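Long-range contacts in Exo beta-1,2-glucooligosaccharide sophorohydrolase (non-reducing end) (Parabacteroides distasonis ATCC 8503, PDB 5Z06), which hydrolyses linear beta-1,2-glucan and beta-1,2-glucooligosaccharides of four or more units, releasing sophorose from the non-reducing end: residues Gly582-Gly587 against Leu631-Arg636; Glu285-Met290 against Ala626-Leu631. All blocks are in the same frame, centred on the assembly; numbering follows the deposited sequence.

Interaction 1. Residues Gly582-Gly587 against Leu631-Arg636; sequences GEDCWG and LRNYYR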
ATOM      1  N   GLY A 582      -5.722 -20.585   1.892  1.00 28.54           N
ATOM      2  CA  GLY A 582      -5.254 -21.950   1.794  1.00 27.90           C
ATOM      3  C   GLY A 582      -3.766 -21.960   1.930  1.00 28.09           C
ATOM      4  O   GLY A 582      -3.176 -20.989   2.389  1.00 25.11           O
ATOM      5  N   GLU A 583      -3.172 -23.043   1.469  1.00 28.47           N
ATOM      6  CA  GLU A 583      -1.741 -23.241   1.588  1.00 31.34           C
ATOM      7  C   GLU A 583      -0.924 -22.219   0.809  1.00 28.16           C
ATOM      8  O   GLU A 583       0.239 -21.958   1.145  1.00 25.80           O
ATOM      9  CB  GLU A 583      -1.370 -24.643   1.131  1.00 32.71           C
ATOM     10  CG  GLU A 583       0.019 -25.032   1.580  1.00 36.81           C
ATOM     11  CD  GLU A 583       0.313 -26.498   1.421  1.00 40.11           C
ATOM     12  OE1 GLU A 583      -0.634 -27.286   1.153  1.00 38.83           O
ATOM     13  OE2 GLU A 583       1.505 -26.839   1.589  1.00 39.96           O
ATOM     14  N   ASP A 584      -1.545 -21.680  -0.230  1.00 25.17           N
ATOM     15  CA  ASP A 584      -0.910 -20.756  -1.128  1.00 27.16           C
ATOM     16  C   ASP A 584      -1.480 -19.342  -0.952  1.00 25.56           C
ATOM     17  O   ASP A 584      -1.237 -18.447  -1.747  1.00 25.60           O
ATOM     18  CB  ASP A 584      -1.016 -21.294  -2.564  1.00 28.08           C
ATOM     19  CG  ASP A 584      -2.436 -21.460  -3.038  1.00 29.29           C
ATOM     20  OD1 ASP A 584      -3.373 -21.248  -2.245  1.00 29.90           O
ATOM     21  OD2 ASP A 584      -2.615 -21.789  -4.225  1.00 35.04           O
ATOM     22  N   CYS A 585      -2.237 -19.144   0.111  1.00 25.15           N
ATOM     23  CA  CYS A 585      -2.845 -17.868   0.358  1.00 24.85           C
ATOM     24  C   CYS A 585      -2.994 -17.706   1.844  1.00 25.67           C
ATOM     25  O   CYS A 585      -3.987 -18.118   2.447  1.00 25.78           O
ATOM     26  CB  CYS A 585      -4.181 -17.746  -0.348  1.00 25.82           C
ATOM     27  SG  CYS A 585      -4.861 -16.089  -0.136  1.00 27.76           S
ATOM     28  N   TRP A 586      -1.971 -17.094   2.431  1.00 25.54           N
ATOM     29  CA  TRP A 586      -1.829 -17.035   3.871  1.00 23.57           C
ATOM     30  C   TRP A 586      -0.898 -15.903   4.216  1.00 24.45           C
ATOM     31  O   TRP A 586      -0.228 -15.376   3.346  1.00 25.92           O
ATOM     32  CB  TRP A 586      -1.228 -18.344   4.363  1.00 23.39           C
ATOM     33  CG  TRP A 586       0.186 -18.557   3.862  1.00 23.23           C
ATOM     34  CD1 TRP A 586       0.566 -19.064   2.650  1.00 23.77           C
ATOM     35  CD2 TRP A 586       1.384 -18.235   4.553  1.00 23.25           C
ATOM     36  NE1 TRP A 586       1.952 -19.083   2.555  1.00 24.33           N
ATOM     37  CE2 TRP A 586       2.471 -18.575   3.708  1.00 24.06           C
ATOM     38  CE3 TRP A 586       1.650 -17.697   5.803  1.00 25.55           C
ATOM     39  CZ2 TRP A 586       3.805 -18.406   4.093  1.00 25.20           C
ATOM     40  CZ3 TRP A 586       2.981 -17.519   6.184  1.00 25.34           C
ATOM     41  CH2 TRP A 586       4.035 -17.875   5.331  1.00 24.80           C
ATOM     42  N   GLY A 587      -0.800 -15.598   5.499  1.00 25.25           N
ATOM     43  CA  GLY A 587       0.097 -14.552   5.997  1.00 23.86           C
ATOM     44  C   GLY A 587      -0.683 -13.344   6.430  1.00 22.82           C
ATOM     45  O   GLY A 587      -0.373 -12.228   6.047  1.00 23.59           O
ATOM     46  N   LEU A 631       3.494 -16.881  -3.464  1.00 25.56           N
ATOM     47  CA  LEU A 631       3.985 -16.083  -4.572  1.00 25.04           C
ATOM     48  C   LEU A 631       3.403 -16.567  -5.902  1.00 24.46           C
ATOM     49  O   LEU A 631       2.868 -15.777  -6.671  1.00 22.45           O
ATOM     50  CB  LEU A 631       5.495 -16.159  -4.605  1.00 25.07           C
ATOM     51  CG  LEU A 631       6.204 -15.148  -5.468  1.00 25.96           C
ATOM     52  CD1 LEU A 631       7.671 -15.081  -5.031  1.00 26.92           C
ATOM     53  CD2 LEU A 631       6.103 -15.456  -6.960  1.00 25.51           C
ATOM     54  N   ARG A 632       3.520 -17.865  -6.160  1.00 24.68           N
ATOM     55  CA  ARG A 632       3.032 -18.449  -7.399  1.00 24.68           C
ATOM     56  C   ARG A 632       1.546 -18.254  -7.600  1.00 25.94           C
ATOM     57  O   ARG A 632       1.105 -17.937  -8.697  1.00 27.79           O
ATOM     58  CB  ARG A 632       3.305 -19.923  -7.411  1.00 27.17           C
ATOM     59  CG  ARG A 632       4.750 -20.299  -7.640  1.00 27.90           C
ATOM     60  CD  ARG A 632       4.800 -21.800  -7.811  1.00 30.38           C
ATOM     61  NE  ARG A 632       6.066 -22.351  -7.371  1.00 31.32           N
ATOM     62  CZ  ARG A 632       6.243 -23.146  -6.324  1.00 32.19           C
ATOM     63  NH1 ARG A 632       5.220 -23.533  -5.547  1.00 35.47           N
ATOM     64  NH2 ARG A 632       7.474 -23.570  -6.049  1.00 30.43           N
ATOM     65  N   ASN A 633       0.782 -18.451  -6.522  1.00 26.33           N
ATOM     66  CA  ASN A 633      -0.638 -18.261  -6.512  1.00 24.61           C
ATOM     67  C   ASN A 633      -1.002 -16.801  -6.748  1.00 26.71           C
ATOM     68  O   ASN A 633      -1.796 -16.478  -7.639  1.00 24.67           O
ATOM     69  CB  ASN A 633      -1.182 -18.689  -5.150  1.00 25.00           C
ATOM     70  CG  ASN A 633      -2.687 -18.610  -5.072  1.00 24.32           C
ATOM     71  OD1 ASN A 633      -3.373 -18.913  -6.050  1.00 22.66           O
ATOM     72  ND2 ASN A 633      -3.211 -18.237  -3.894  1.00 24.06           N
ATOM     73  N   TYR A 634      -0.426 -15.921  -5.938  1.00 25.84           N
ATOM     74  CA  TYR A 634      -0.720 -14.490  -6.049  1.00 26.56           C
ATOM     75  C   TYR A 634      -0.476 -13.954  -7.458  1.00 25.46           C
ATOM     76  O   TYR A 634      -1.288 -13.190  -7.999  1.00 24.83           O
ATOM     77  CB  TYR A 634       0.122 -13.694  -5.047  1.00 24.93           C
ATOM     78  CG  TYR A 634      -0.177 -13.951  -3.604  1.00 25.08           C
ATOM     79  CD1 TYR A 634      -1.378 -14.504  -3.196  1.00 25.02           C
ATOM     80  CD2 TYR A 634       0.740 -13.582  -2.625  1.00 25.93           C
ATOM     81  CE1 TYR A 634      -1.644 -14.735  -1.863  1.00 26.55           C
ATOM     82  CE2 TYR A 634       0.470 -13.771  -1.295  1.00 26.70           C
ATOM     83  CZ  TYR A 634      -0.718 -14.368  -0.919  1.00 26.29           C
ATOM     84  OH  TYR A 634      -0.998 -14.584   0.396  1.00 26.51           O
ATOM     85  N   TYR A 635       0.654 -14.356  -8.032  1.00 23.84           N
ATOM     86  CA  TYR A 635       0.999 -13.962  -9.370  1.00 24.10           C
ATOM     87  C   TYR A 635       0.161 -14.680 -10.418  1.00 24.61           C
ATOM     88  O   TYR A 635      -0.541 -14.030 -11.187  1.00 25.20           O
ATOM     89  CB  TYR A 635       2.468 -14.193  -9.626  1.00 23.62           C
ATOM     90  CG  TYR A 635       2.897 -13.696 -10.961  1.00 24.31           C
ATOM     91  CD1 TYR A 635       2.837 -12.338 -11.274  1.00 24.80           C
ATOM     92  CD2 TYR A 635       3.339 -14.573 -11.941  1.00 25.18           C
ATOM     93  CE1 TYR A 635       3.217 -11.877 -12.529  1.00 24.91           C
ATOM     94  CE2 TYR A 635       3.703 -14.116 -13.193  1.00 24.96           C
ATOM     95  CZ  TYR A 635       3.644 -12.768 -13.481  1.00 24.76           C
ATOM     96  OH  TYR A 635       4.027 -12.334 -14.730  1.00 23.63           O
ATOM     97  N   ARG A 636       0.237 -16.008 -10.463  1.00 25.20           N
ATOM     98  CA  ARG A 636      -0.342 -16.726 -11.592  1.00 26.16           C
ATOM     99  C   ARG A 636      -1.835 -16.790 -11.549  1.00 26.79           C
ATOM    100  O   ARG A 636      -2.432 -16.732 -12.588  1.00 26.61           O
ATOM    101  CB  ARG A 636       0.192 -18.137 -11.720  1.00 27.07           C
ATOM    102  CG  ARG A 636       1.598 -18.170 -12.264  1.00 28.50           C
ATOM    103  CD  ARG A 636       2.168 -19.560 -12.136  1.00 27.43           C
ATOM    104  NE  ARG A 636       3.496 -19.581 -12.731  1.00 27.94           N
ATOM    105  CZ  ARG A 636       4.554 -20.216 -12.247  1.00 26.33           C
ATOM    106  NH1 ARG A 636       4.476 -20.914 -11.139  1.00 26.71           N
ATOM    107  NH2 ARG A 636       5.709 -20.140 -12.878  1.00 26.81           N
TER
HETATM  108  O   HOH W   1       0.218 -12.981   2.255  1.00 22.51           O
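D584 and N633 are the nearest CA pair across the contact, 5.9 Å apart, where the type I beta turn G582-C585 lies against the C-terminal part of helix 624-636. Both elements belong to the glycoamylase-like region of this GH144 enzyme. Within the turn, C585 N bonds to G582 O. CG of N633 stands anti to its backbone N (chi1 -176°), and the amide beyond it reaches the turn. ND2 of N633 donates to O of D584 over 2.9 Å, with an N-H...O angle of 153° and the donor above the carbonyl plane. The D584 carboxylate stacks on the same amide, the two planes only 3° apart, with OD2 of D584 3.3 Å from CG of N633. OD1 of N633 accepts from ND2 of N637, so both ends of the amide are engaged, which should hold its rotation. An alanine in place of N633 would probably leave O of D584 without this donor, ND2 of N637 without its acceptor and the D584 carboxylate without the flat group it stacks on. Next along the helix, the ring of Y634 passes beside C585, whose sulfur sits in the ring plane at its edge in a sulfur-aromatic contact, SG to CE1 3.9 Å. At the tip of the ring, N of W586 makes a weak hydrogen bond to OH of Y634 at 3.4 Å. A water completes the junction, 2.7 Å from OH of Y634 and donating to O of W586 at 2.7 Å.

Interaction 2. Residues Glu285-Met290 against Ala626-Leu631; sequences EQLLDM and ASMKAL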
ATOM      1  N   GLU A 285      13.020 -19.076  -9.605  1.00 31.55           N
ATOM      2  CA  GLU A 285      14.117 -18.115  -9.499  1.00 32.35           C
ATOM      3  C   GLU A 285      13.751 -16.825 -10.202  1.00 29.55           C
ATOM      4  O   GLU A 285      13.900 -15.751  -9.641  1.00 28.93           O
ATOM      5  CB  GLU A 285      15.427 -18.674 -10.080  1.00 35.39           C
ATOM      6  CG  GLU A 285      16.076 -19.747  -9.208  1.00 39.81           C
ATOM      7  CD  GLU A 285      16.626 -19.189  -7.918  1.00 43.94           C
ATOM      8  OE1 GLU A 285      17.551 -18.351  -7.980  1.00 50.21           O
ATOM      9  OE2 GLU A 285      16.126 -19.583  -6.836  1.00 53.59           O
ATOM     10  N   GLN A 286      13.263 -16.950 -11.429  1.00 27.98           N
ATOM     11  CA  GLN A 286      12.797 -15.799 -12.195  1.00 26.80           C
ATOM     12  C   GLN A 286      11.655 -15.098 -11.501  1.00 24.48           C
ATOM     13  O   GLN A 286      11.592 -13.850 -11.484  1.00 24.53           O
ATOM     14  CB  GLN A 286      12.417 -16.219 -13.623  1.00 27.82           C
ATOM     15  CG  GLN A 286      13.638 -16.562 -14.478  1.00 28.03           C
ATOM     16  CD  GLN A 286      13.274 -17.173 -15.826  1.00 28.07           C
ATOM     17  OE1 GLN A 286      12.605 -18.197 -15.885  1.00 26.50           O
ATOM     18  NE2 GLN A 286      13.731 -16.546 -16.915  1.00 27.23           N
ATOM     19  N   LEU A 287      10.741 -15.877 -10.927  1.00 23.61           N
ATOM     20  CA  LEU A 287       9.653 -15.277 -10.155  1.00 23.19           C
ATOM     21  C   LEU A 287      10.155 -14.475  -8.956  1.00 23.00           C
ATOM     22  O   LEU A 287       9.699 -13.376  -8.725  1.00 23.84           O
ATOM     23  CB  LEU A 287       8.660 -16.318  -9.703  1.00 22.78           C
ATOM     24  CG  LEU A 287       7.787 -16.916 -10.802  1.00 22.51           C
ATOM     25  CD1 LEU A 287       7.020 -18.083 -10.179  1.00 22.23           C
ATOM     26  CD2 LEU A 287       6.852 -15.896 -11.429  1.00 22.15           C
ATOM     27  N   LEU A 288      11.109 -15.028  -8.217  1.00 23.72           N
ATOM     28  CA  LEU A 288      11.735 -14.300  -7.130  1.00 24.51           C
ATOM     29  C   LEU A 288      12.345 -13.004  -7.603  1.00 25.18           C
ATOM     30  O   LEU A 288      12.125 -11.985  -6.978  1.00 25.67           O
ATOM     31  CB  LEU A 288      12.797 -15.155  -6.434  1.00 24.53           C
ATOM     32  CG  LEU A 288      12.235 -16.353  -5.675  1.00 25.66           C
ATOM     33  CD1 LEU A 288      13.368 -17.264  -5.229  1.00 25.57           C
ATOM     34  CD2 LEU A 288      11.347 -15.910  -4.515  1.00 26.51           C
ATOM     35  N   ASP A 289      13.099 -13.049  -8.711  1.00 26.51           N
ATOM     36  CA  ASP A 289      13.699 -11.857  -9.302  1.00 26.80           C
ATOM     37  C   ASP A 289      12.678 -10.803  -9.610  1.00 24.77           C
ATOM     38  O   ASP A 289      12.904  -9.638  -9.350  1.00 24.12           O
ATOM     39  CB  ASP A 289      14.423 -12.161 -10.641  1.00 27.80           C
ATOM     40  CG  ASP A 289      15.648 -13.018 -10.473  1.00 29.04           C
ATOM     41  OD1 ASP A 289      16.173 -13.138  -9.366  1.00 31.63           O
ATOM     42  OD2 ASP A 289      16.092 -13.596 -11.476  1.00 33.07           O
ATOM     43  N   MET A 290      11.597 -11.221 -10.252  1.00 24.94           N
ATOM     44  CA  MET A 290      10.541 -10.319 -10.676  1.00 25.85           C
ATOM     45  C   MET A 290       9.860  -9.699  -9.459  1.00 26.12           C
ATOM     46  O   MET A 290       9.641  -8.498  -9.421  1.00 27.44           O
ATOM     47  CB  MET A 290       9.505 -11.081 -11.504  1.00 26.80           C
ATOM     48  CG  MET A 290       8.260 -10.299 -11.862  1.00 26.87           C
ATOM     49  SD  MET A 290       7.038 -11.463 -12.473  1.00 28.86           S
ATOM     50  CE  MET A 290       6.255 -12.036 -10.960  1.00 27.39           C
ATOM     51  N   ALA A 626       6.205 -22.525   1.568  1.00 27.35           N
ATOM     52  CA  ALA A 626       4.899 -21.923   1.776  1.00 27.39           C
ATOM     53  C   ALA A 626       4.841 -20.521   1.130  1.00 26.70           C
ATOM     54  O   ALA A 626       3.836 -20.140   0.489  1.00 23.68           O
ATOM     55  CB  ALA A 626       4.571 -21.853   3.277  1.00 26.86           C
ATOM     56  N   SER A 627       5.925 -19.773   1.272  1.00 25.63           N
ATOM     57  CA  SER A 627       5.968 -18.443   0.700  1.00 26.91           C
ATOM     58  C   SER A 627       6.062 -18.520  -0.814  1.00 26.10           C
ATOM     59  O   SER A 627       5.477 -17.706  -1.512  1.00 27.17           O
ATOM     60  CB  SER A 627       7.120 -17.620   1.272  1.00 28.08           C
ATOM     61  OG  SER A 627       6.970 -17.400   2.666  1.00 28.53           O
ATOM     62  N   MET A 628       6.783 -19.495  -1.324  1.00 27.36           N
ATOM     63  CA  MET A 628       6.879 -19.670  -2.765  1.00 27.83           C
ATOM     64  C   MET A 628       5.518 -20.074  -3.338  1.00 27.85           C
ATOM     65  O   MET A 628       5.146 -19.623  -4.404  1.00 25.42           O
ATOM     66  CB  MET A 628       7.935 -20.708  -3.125  1.00 28.10           C
ATOM     67  CG  MET A 628       8.283 -20.726  -4.596  1.00 27.99           C
ATOM     68  SD  MET A 628       9.083 -19.195  -5.082  1.00 31.33           S
ATOM     69  CE  MET A 628       8.027 -18.673  -6.428  1.00 33.00           C
ATOM     70  N   LYS A 629       4.774 -20.892  -2.608  1.00 28.51           N
ATOM     71  CA  LYS A 629       3.419 -21.259  -3.040  1.00 29.04           C
ATOM     72  C   LYS A 629       2.528 -20.042  -3.138  1.00 26.78           C
ATOM     73  O   LYS A 629       1.834 -19.866  -4.135  1.00 27.52           O
ATOM     74  CB  LYS A 629       2.793 -22.285  -2.111  1.00 30.32           C
ATOM     75  CG  LYS A 629       3.380 -23.679  -2.239  1.00 31.36           C
ATOM     76  CD  LYS A 629       2.614 -24.626  -1.325  1.00 33.62           C
ATOM     77  CE  LYS A 629       3.398 -25.884  -0.995  1.00 35.02           C
ATOM     78  NZ  LYS A 629       3.359 -26.831  -2.096  1.00 33.56           N
ATOM     79  N   ALA A 630       2.594 -19.188  -2.115  1.00 26.20           N
ATOM     80  CA  ALA A 630       1.846 -17.940  -2.087  1.00 25.66           C
ATOM     81  C   ALA A 630       2.200 -17.076  -3.270  1.00 25.68           C
ATOM     82  O   ALA A 630       1.334 -16.602  -3.992  1.00 25.99           O
ATOM     83  CB  ALA A 630       2.128 -17.189  -0.804  1.00 26.30           C
ATOM     84  N   LEU A 631       3.494 -16.881  -3.464  1.00 25.56           N
ATOM     85  CA  LEU A 631       3.985 -16.083  -4.572  1.00 25.04           C
ATOM     86  C   LEU A 631       3.403 -16.567  -5.902  1.00 24.46           C
ATOM     87  O   LEU A 631       2.868 -15.777  -6.671  1.00 22.45           O
ATOM     88  CB  LEU A 631       5.495 -16.159  -4.605  1.00 25.07           C
ATOM     89  CG  LEU A 631       6.204 -15.148  -5.468  1.00 25.96           C
ATOM     90  CD1 LEU A 631       7.671 -15.081  -5.031  1.00 26.92           C
ATOM     91  CD2 LEU A 631       6.103 -15.456  -6.960  1.00 25.51           C
TER
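Between the two segments L287 and L288 meet M628 and L631 without any flat group; the nearby rings, Y635 against L287 and F620 against L288, lie outside them. Four buried apolar side chains, three leucines and a methionine, make the contact. The local helix axes approach to 11.1 Å and are inclined at 74°. L631 spans both leucines with its two methyls. Its CD2 rests on CB of L287 at 3.8 Å, while its CD1 touches CD2 of L288, also at 3.8 Å, the two side chains crossing at about a right angle. M628 bends at chi2 and again at chi3 (-125°, away from a staggered value), which turns its terminal methyl to L287: CE lies 3.9 Å from CD1 of L287. The sulfur behind that methyl serves the other leucine, SD being 4.0 Å from CD2 of L288. Each leucine of helix 284-297 thus touches both M628 and L631. I675 extends the apolar surroundings of L288, and L617 those of L631. Such steeply crossed, wholly apolar helix-helix packing joins helix 284-297 to helix 624-636, consistent with the (alpha/alpha)6-barrel fold of the six-hairpin glycosidases to which the glycoamylase-like region belongs.

From the N terminus, helix 284-297 comes first, and interaction 2 closes a loop of 335 residues when helix 624-636 returns to it. Before that return the chain passes the turn at 582-587, which interaction 1 ties to the same helix across 43 intervening residues. The segments alternate along the sequence, so the two contacts cross rather than nest. Helix 624-636 is common to both: its earlier part packs on helix 284-297, its later part meets the loop before strand 590-592, and L631 falls in both ranges. A probable hydrogen bond from W586 NE1 to A626 O, 3.0 Å, joins the contacts directly, their centres about 9 Å apart.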